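Long-range contact in polyporopepsin (Irpex lacteus, PDB 1WKR), which cleaves proteins with broad specificity as a pepsin-like aspartic endopeptidase and clots milk: residues A[36-41]-A[103-108]. Sequence-based numbering, arbitrary orientation.
Sequences SNTWLG and GILGVG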
ATOM      1  N   SER A  36      -4.489   1.486   9.544  1.00  4.31           N
ATOM      2  CA  SER A  36      -5.872   1.937   9.569  1.00  4.16           C
ATOM      3  C   SER A  36      -6.095   3.164  10.379  1.00  4.07           C
ATOM      4  O   SER A  36      -7.253   3.580  10.575  1.00  5.09           O
ATOM      5  CB  SER A  36      -6.768   0.789  10.066  1.00  3.92           C
ATOM      6  OG  SER A  36      -6.477  -0.350   9.230  1.00  4.34           O
ATOM      7  N   ASN A  37      -5.018   3.817  10.826  1.00  3.90           N
ATOM      8  CA  ASN A  37      -5.120   5.081  11.565  1.00  3.75           C
ATOM      9  C   ASN A  37      -4.754   6.186  10.624  1.00  4.04           C
ATOM     10  O   ASN A  37      -3.683   6.180   9.983  1.00  5.03           O
ATOM     11  CB  ASN A  37      -4.107   5.087  12.733  1.00  4.45           C
ATOM     12  CG  ASN A  37      -4.490   4.156  13.836  1.00  4.53           C
ATOM     13  OD1 ASN A  37      -4.479   2.919  13.685  1.00  5.48           O
ATOM     14  ND2 ASN A  37      -4.928   4.687  15.010  1.00  5.71           N
ATOM     15  N   THR A  38      -5.662   7.163  10.467  1.00  4.22           N
ATOM     16  CA  THR A  38      -5.376   8.388   9.699  1.00  3.95           C
ATOM     17  C   THR A  38      -4.771   9.406  10.631  1.00  4.05           C
ATOM     18  O   THR A  38      -5.390   9.670  11.684  1.00  4.84           O
ATOM     19  CB  THR A  38      -6.630   8.891   8.997  1.00  4.34           C
ATOM     20  OG1 THR A  38      -6.952   7.967   7.946  1.00  4.20           O
ATOM     21  CG2 THR A  38      -6.414  10.262   8.361  1.00  4.72           C
ATOM     22  N   TRP A  39      -3.590   9.912  10.326  1.00  3.98           N
ATOM     23  CA  TRP A  39      -2.920  10.860  11.235  1.00  5.13           C
ATOM     24  C   TRP A  39      -2.087  11.796  10.463  1.00  4.59           C
ATOM     25  O   TRP A  39      -1.669  11.569   9.314  1.00  5.33           O
ATOM     26  CB  TRP A  39      -2.083  10.067  12.263  1.00  4.84           C
ATOM     27  CG  TRP A  39      -0.913   9.293  11.695  1.00  5.14           C
ATOM     28  CD1 TRP A  39      -0.895   8.005  11.279  1.00  4.79           C
ATOM     29  CD2 TRP A  39       0.439   9.799  11.556  1.00  4.49           C
ATOM     30  NE1 TRP A  39       0.378   7.648  10.861  1.00  5.35           N
ATOM     31  CE2 TRP A  39       1.228   8.722  11.063  1.00  4.92           C
ATOM     32  CE3 TRP A  39       1.050  11.012  11.838  1.00  5.17           C
ATOM     33  CZ2 TRP A  39       2.578   8.839  10.800  1.00  5.66           C
ATOM     34  CZ3 TRP A  39       2.408  11.145  11.583  1.00  6.22           C
ATOM     35  CH2 TRP A  39       3.188  10.052  11.097  1.00  6.29           C
ATOM     36  N   LEU A  40      -1.766  12.908  11.134  1.00  5.15           N
ATOM     37  CA  LEU A  40      -0.944  13.971  10.559  1.00  5.02           C
ATOM     38  C   LEU A  40      -0.013  14.523  11.668  1.00  5.10           C
ATOM     39  O   LEU A  40      -0.125  14.141  12.837  1.00  5.61           O
ATOM     40  CB  LEU A  40      -1.822  15.085   9.923  1.00  6.18           C
ATOM     41  CG  LEU A  40      -2.821  15.756  10.853  1.00  6.06           C
ATOM     42  CD1 LEU A  40      -2.190  16.895  11.717  1.00  7.65           C
ATOM     43  CD2 LEU A  40      -3.939  16.351   9.995  1.00  6.76           C
ATOM     44  N   GLY A  41       0.903  15.390  11.267  1.00  6.13           N
ATOM     45  CA  GLY A  41       1.816  16.033  12.253  1.00  7.21           C
ATOM     46  C   GLY A  41       3.224  15.668  11.985  1.00  7.84           C
ATOM     47  O   GLY A  41       4.124  16.131  12.768  1.00  9.52           O
ATOM     48  N   GLY A 103       1.864  12.354   7.183  1.00  5.28           N
ATOM     49  CA  GLY A 103       1.238  11.330   7.977  1.00  4.98           C
ATOM     50  C   GLY A 103       0.670  10.275   7.009  1.00  4.06           C
ATOM     51  O   GLY A 103       1.151  10.136   5.892  1.00  4.97           O
ATOM     52  N   ILE A 104      -0.354   9.548   7.508  1.00  4.36           N
ATOM     53  CA  ILE A 104      -0.925   8.395   6.784  1.00  4.24           C
ATOM     54  C   ILE A 104      -2.426   8.588   6.607  1.00  4.24           C
ATOM     55  O   ILE A 104      -3.123   9.024   7.550  1.00  4.88           O
ATOM     56  CB  ILE A 104      -0.610   7.055   7.513  1.00  3.75           C
ATOM     57  CG1 ILE A 104       0.869   6.753   7.356  1.00  5.46           C
ATOM     58  CG2 ILE A 104      -1.511   5.924   7.002  1.00  5.87           C
ATOM     59  CD1 ILE A 104       1.311   5.411   8.015  1.00  5.75           C
ATOM     60  N   LEU A 105      -2.902   8.195   5.439  1.00  4.12           N
ATOM     61  CA  LEU A 105      -4.336   7.963   5.195  1.00  4.26           C
ATOM     62  C   LEU A 105      -4.583   6.453   5.421  1.00  4.22           C
ATOM     63  O   LEU A 105      -4.109   5.641   4.621  1.00  4.33           O
ATOM     64  CB  LEU A 105      -4.751   8.385   3.806  1.00  5.16           C
ATOM     65  CG  LEU A 105      -6.276   8.282   3.550  1.00  4.87           C
ATOM     66  CD1 LEU A 105      -6.989   9.410   4.255  1.00  6.98           C
ATOM     67  CD2 LEU A 105      -6.586   8.280   2.095  1.00  8.82           C
ATOM     68  N   GLY A 106      -5.235   6.116   6.536  1.00  4.43           N
ATOM     69  CA  GLY A 106      -5.333   4.718   6.974  1.00  4.57           C
ATOM     70  C   GLY A 106      -6.558   4.063   6.392  1.00  4.01           C
ATOM     71  O   GLY A 106      -7.700   4.308   6.815  1.00  5.13           O
ATOM     72  N   VAL A 107      -6.332   3.262   5.351  1.00  4.16           N
ATOM     73  CA  VAL A 107      -7.424   2.589   4.587  1.00  3.75           C
ATOM     74  C   VAL A 107      -7.332   1.065   4.679  1.00  3.25           C
ATOM     75  O   VAL A 107      -8.044   0.353   3.970  1.00  3.97           O
ATOM     76  CB  VAL A 107      -7.526   3.118   3.146  1.00  3.39           C
ATOM     77  CG1 VAL A 107      -8.183   4.508   3.132  1.00  4.53           C
ATOM     78  CG2 VAL A 107      -6.157   3.183   2.444  1.00  4.77           C
ATOM     79  N   GLY A 108      -6.547   0.579   5.636  1.00  3.65           N
ATOM     80  CA  GLY A 108      -6.602  -0.811   6.090  1.00  4.24           C
ATOM     81  C   GLY A 108      -7.934  -1.073   6.770  1.00  3.62           C
ATOM     82  O   GLY A 108      -8.767  -0.167   6.994  1.00  4.51           O
TER
HETATM   83  O   HOH W   1      -8.834   6.082   8.515  1.00  4.73           O
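Ser36 begins the contact by bringing its hydroxyl against the backbone of Gly108, with OG 2.9 Å from Gly108 C, while the hydrogen bond of that OG goes to Pro109 O just beyond. Close by, the backbone of Ser36 and Asn37 lies against Gly106, where a side chain would collide with it, and Asn37 O meets the CG2 methyl of Ile104. Thr38 then replaces a main-chain rung with a side-chain one: with OG1 anti to its own carbonyl carbon (chi1 -70°), it accepts a nearly straight bond from Gly106 N, 2.9 Å from OG1. A water links the same OG1 to Gly106 O, to which it donates. At Trp39 regular antiparallel pairing takes over: Trp39 N donates to Ile104 O and Ile104 N to Trp39 O, each 3.0 Å long, the second more bent. With CG between the backbone N and the carbonyl carbon (chi1 66°), the indole lies over the partner strand, Gly103 CA making a CH-pi contact 3.7 Å from the centre of the six-membered ring. Its pyrrole side touches Ile104, NE1 to CB 3.5 Å, while NE1 bonds weakly to Tyr63 OH. An alanine in place of Trp39 would probably open a gap over Gly103 CA and take away the ring against which Ile104 packs. Ile104 also touches the catalytic Asp32. In this pepsin-like fold, strand 103-106 is flanked by 39-40 and, in parallel, by 25-32; strand 82-96 pairs with 39-40, and Val128 of helix 128-134 packs on Thr38 and Leu105.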